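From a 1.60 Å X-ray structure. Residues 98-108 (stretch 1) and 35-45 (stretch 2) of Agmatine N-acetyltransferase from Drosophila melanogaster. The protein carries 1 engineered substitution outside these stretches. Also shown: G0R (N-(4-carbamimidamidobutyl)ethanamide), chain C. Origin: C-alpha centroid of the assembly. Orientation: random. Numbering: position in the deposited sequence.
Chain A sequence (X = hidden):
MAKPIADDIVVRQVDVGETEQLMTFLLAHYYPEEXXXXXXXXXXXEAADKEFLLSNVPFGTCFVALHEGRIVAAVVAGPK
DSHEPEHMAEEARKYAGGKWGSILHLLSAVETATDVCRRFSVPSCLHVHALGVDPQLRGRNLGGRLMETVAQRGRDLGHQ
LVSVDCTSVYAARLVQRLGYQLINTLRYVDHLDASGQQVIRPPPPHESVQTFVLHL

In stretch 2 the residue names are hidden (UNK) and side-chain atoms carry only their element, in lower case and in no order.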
# COMPACT_ATOMS: atom_id res chain seq x y z
N GLY A 98 -13.20 13.60 6.57
CA GLY A 98 -12.28 13.17 7.58
C GLY A 98 -10.91 12.86 7.00
O GLY A 98 -10.67 13.02 5.80
N LYS A 99 -10.02 12.41 7.88
CA LYS A 99 -8.67 12.03 7.47
C LYS A 99 -8.71 10.94 6.41
O LYS A 99 -8.01 11.03 5.39
CB LYS A 99 -7.88 11.56 8.70
CG LYS A 99 -6.44 11.18 8.42
CD LYS A 99 -5.79 10.55 9.64
CE LYS A 99 -4.35 10.13 9.39
NZ LYS A 99 -3.46 11.32 9.18
N TRP A 100 -9.51 9.90 6.63
CA TRP A 100 -9.63 8.83 5.64
C TRP A 100 -10.22 9.35 4.34
O TRP A 100 -9.79 8.96 3.25
CB TRP A 100 -10.48 7.70 6.23
CG TRP A 100 -10.68 6.46 5.41
CD1 TRP A 100 -11.85 5.79 5.23
CD2 TRP A 100 -9.68 5.71 4.69
NE1 TRP A 100 -11.66 4.68 4.45
CE2 TRP A 100 -10.34 4.61 4.10
CE3 TRP A 100 -8.31 5.86 4.49
CZ2 TRP A 100 -9.67 3.68 3.31
CZ3 TRP A 100 -7.65 4.94 3.71
CH2 TRP A 100 -8.33 3.86 3.13
N GLY A 101 -11.20 10.26 4.44
CA GLY A 101 -11.78 10.84 3.23
C GLY A 101 -10.77 11.59 2.39
O GLY A 101 -10.79 11.50 1.16
N SER A 102 -9.87 12.34 3.04
CA SER A 102 -8.81 13.05 2.31
C SER A 102 -7.84 12.06 1.66
O SER A 102 -7.45 12.24 0.50
CB SER A 102 -8.06 13.98 3.25
OG SER A 102 -8.89 15.04 3.69
N ILE A 103 -7.46 11.02 2.40
CA ILE A 103 -6.56 10.02 1.85
C ILE A 103 -7.23 9.28 0.69
O ILE A 103 -6.64 9.09 -0.38
CB ILE A 103 -6.11 9.06 2.97
CG1 ILE A 103 -5.29 9.82 4.02
CG2 ILE A 103 -5.35 7.85 2.40
CD1 ILE A 103 -4.82 8.99 5.20
N LEU A 104 -8.49 8.89 0.87
CA LEU A 104 -9.21 8.20 -0.19
C LEU A 104 -9.40 9.08 -1.42
O LEU A 104 -9.38 8.58 -2.55
CB LEU A 104 -10.57 7.72 0.30
CG LEU A 104 -10.58 6.33 0.94
CD1 LEU A 104 -11.95 6.06 1.52
CD2 LEU A 104 -10.18 5.26 -0.07
N HIS A 105 -9.60 10.39 -1.24
CA HIS A 105 -9.78 11.22 -2.42
C HIS A 105 -8.51 11.27 -3.27
O HIS A 105 -8.58 11.24 -4.50
CB HIS A 105 -10.26 12.62 -2.03
CG HIS A 105 -11.75 12.74 -1.98
ND1 HIS A 105 -12.47 12.56 -0.81
CD2 HIS A 105 -12.66 13.00 -2.95
CE1 HIS A 105 -13.76 12.72 -1.07
NE2 HIS A 105 -13.90 12.99 -2.35
N LEU A 106 -7.33 11.29 -2.63
CA LEU A 106 -6.10 11.19 -3.41
C LEU A 106 -5.97 9.81 -4.05
O LEU A 106 -5.70 9.70 -5.26
CB LEU A 106 -4.88 11.49 -2.54
CG LEU A 106 -3.59 11.44 -3.36
CD1 LEU A 106 -2.73 12.67 -3.13
CD2 LEU A 106 -2.78 10.15 -3.15
N LEU A 107 -6.16 8.75 -3.27
CA LEU A 107 -6.01 7.41 -3.83
C LEU A 107 -6.99 7.15 -4.96
O LEU A 107 -6.68 6.45 -5.93
CB LEU A 107 -6.18 6.37 -2.71
CG LEU A 107 -5.03 6.34 -1.70
CD1 LEU A 107 -5.34 5.36 -0.57
CD2 LEU A 107 -3.71 6.00 -2.37
N SER A 108 -8.20 7.71 -4.86
CA SER A 108 -9.19 7.51 -5.90
C SER A 108 -8.82 8.28 -7.16
O SER A 108 -9.01 7.78 -8.28
CB SER A 108 -10.57 7.93 -5.40
OG SER A 108 -11.55 7.93 -6.43
N UNK A 35 3.59 8.84 3.80
CA UNK A 35 3.36 10.26 3.47
C UNK A 35 1.90 10.72 3.49
O UNK A 35 1.66 11.83 3.96
c UNK A 35 5.15 9.42 2.14
c UNK A 35 3.99 10.38 2.08
c UNK A 35 4.61 8.23 2.92
N UNK A 36 0.93 9.94 2.99
CA UNK A 36 -0.45 10.44 3.06
C UNK A 36 -0.93 10.55 4.50
O UNK A 36 -1.62 11.51 4.87
c UNK A 36 -2.28 8.59 0.16
c UNK A 36 -1.41 9.55 2.28
c UNK A 36 -1.07 9.26 0.83
c UNK A 36 -0.68 10.55 0.12
N UNK A 37 -0.59 9.56 5.33
CA UNK A 37 -0.97 9.58 6.73
C UNK A 37 -0.25 10.69 7.48
O UNK A 37 -0.85 11.38 8.31
o UNK A 37 -1.08 7.19 6.45
c UNK A 37 -0.68 8.22 7.36
c UNK A 37 -1.45 8.04 8.67
N UNK A 38 1.04 10.88 7.20
CA UNK A 38 1.80 11.94 7.87
C UNK A 38 1.40 13.32 7.36
O UNK A 38 1.61 14.31 8.07
c UNK A 38 3.30 11.73 7.67
N UNK A 39 0.82 13.39 6.17
CA UNK A 39 0.44 14.64 5.56
C UNK A 39 -1.00 15.06 5.79
O UNK A 39 -1.45 16.04 5.19
N UNK A 40 -1.72 14.35 6.64
CA UNK A 40 -3.09 14.67 7.01
C UNK A 40 -3.18 14.64 8.53
O UNK A 40 -2.23 14.26 9.22
c UNK A 40 -4.09 13.69 6.38
o UNK A 40 -3.62 12.35 6.59
c UNK A 40 -4.22 13.93 4.89
N UNK A 41 -4.33 15.06 9.07
CA UNK A 41 -4.46 15.26 10.50
C UNK A 41 -5.78 14.67 10.98
O UNK A 41 -6.76 14.65 10.23
c UNK A 41 -4.39 16.75 10.85
c UNK A 41 -3.01 18.06 9.09
n UNK A 41 -1.96 17.42 10.89
c UNK A 41 -3.19 17.42 10.27
c UNK A 41 -1.08 18.05 10.13
n UNK A 41 -1.70 18.45 9.03
N UNK A 42 -5.82 14.15 12.22
CA UNK A 42 -4.73 14.01 13.20
C UNK A 42 -3.70 12.97 12.73
O UNK A 42 -3.94 12.35 11.69
c UNK A 42 -7.09 13.62 12.75
c UNK A 42 -6.66 12.83 13.96
c UNK A 42 -5.47 13.55 14.47
N UNK A 43 -2.60 12.79 13.47
CA UNK A 43 -1.59 11.81 13.01
C UNK A 43 -2.10 10.39 12.93
O UNK A 43 -1.67 9.63 12.05
c UNK A 43 -0.47 11.95 14.05
c UNK A 43 -2.13 13.53 14.66
c UNK A 43 -1.11 12.60 15.24
N UNK A 44 -3.02 10.00 13.80
CA UNK A 44 -3.43 8.60 13.87
C UNK A 44 -4.51 8.30 12.83
O UNK A 44 -5.43 9.10 12.64
c UNK A 44 -2.94 8.54 16.38
c UNK A 44 -3.94 8.25 15.26
o UNK A 44 -3.92 10.73 16.50
o UNK A 44 -2.06 10.39 17.60
c UNK A 44 -2.98 9.99 16.86
N UNK A 45 -4.44 7.15 12.15
CA UNK A 45 -5.46 6.82 11.16
C UNK A 45 -6.83 6.59 11.79
O UNK A 45 -6.95 6.15 12.93
c UNK A 45 -3.39 6.11 12.22
c UNK A 45 -4.93 5.54 10.51
c UNK A 45 -4.04 4.94 11.54
C10 G0R C . -3.67 4.42 4.09
N12 G0R C . -3.39 5.53 4.99
C1 G0R C . 2.37 0.60 -0.50
C2 G0R C . 1.85 1.79 0.32
C5 G0R C . 0.57 3.96 0.39
C6 G0R C . -0.93 3.82 0.65
C7 G0R C . -1.55 5.09 1.24
C8 G0R C . -1.86 5.06 2.74
N4 G0R C . 1.08 2.82 -0.35
N9 G0R C . -2.98 4.20 3.07
N11 G0R C . -4.77 3.52 4.38
O3 G0R C . 2.07 1.85 1.48

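Position 35 carries three side-chain carbons that close a ring onto its own backbone N, and it touches nothing on stretch 1. That ring closure identifies P35, at phi -58° in the short helix 35-38.

Position 36 has four carbons, forked at the second after CA. One terminal carbon lies 3.7 Å from CD2 of L106, and the same carbon is 3.9 Å from CG2 of I103 and 3.9 Å from CD2 of L107. A four-carbon chain forked at its second atom is leucine, so this is L36, and the atom touching all three residues is its CD1.

Position 37 shows one carbon carrying one oxygen and one carbon. The terminal carbon is 3.6 Å from CE of K99, and the oxygen is 4.3 Å from CD1 of I103. An oxygen and a methyl on CB make it T37. Its OG1 accepts a weak hydrogen bond from N12 of G0R at 3.2 Å.

Position 38 has a single side-chain carbon, with the CA-to-CB bond pointing away from stretch 1 and no contact across: A38.

Position 39 has no side-chain atoms, hence G39. It is the first residue to leave helical phi/psi, and an ideal CB here would clash with O of P35 at 2.9 Å.

Position 40 again has one carbon bearing an oxygen and a carbon, now with chi1 at 47° (p). The oxygen is 2.8 Å from NZ of K99, and the terminal carbon is 4.2 Å from CB of S102. This is T40. Its OG1 donates to O of L36 (2.8 Å) while accepting from NZ of K99.

Position 41 has one carbon followed by a five-membered ring of three carbons and two nitrogens, the imidazole of H41. The CA-to-CB bond points away from stretch 1, whereas backbone O of H41 lies 3.6 Å from CB of K99.

Position 42 is another three-carbon ring closed onto N, preceded by a cis peptide bond: P42. Its O accepts a hydrogen bond from NZ of K99 at 2.8 Å.

Position 43 repeats the closed ring, so it is P43; its CB points away from stretch 1.

Position 44 has three carbons, the third bearing two oxygens. That carboxylate chain is E44, whose CB points away, while its backbone O sits 3.4 Å from CD of K99.

Position 45 closes three carbons onto N once more. It is P45, with CA 3.9 Å from CE of K99.

The contact is organised around K99, which has 143 Å² covered by stretch 2. With chi1 to chi3 all t, its extended chain reaches into the curve of the loop, roughly across the line from CA of T40 to CA of P45, before chi4 turns to p, and NZ donates three hydrogen bonds, to O of T37, OG1 of T40 and O of P42, each 2.8 Å. Two of these acceptors are backbone carbonyls and the third a hydroxyl, so a buried amine is satisfied without a carboxylate from stretch 2. Farther along the helix, I103, L106 and L107 pack against L36, adding an apolar patch to this polar anchor.

Stretch 2 35-45: PLTAGTHPPEP
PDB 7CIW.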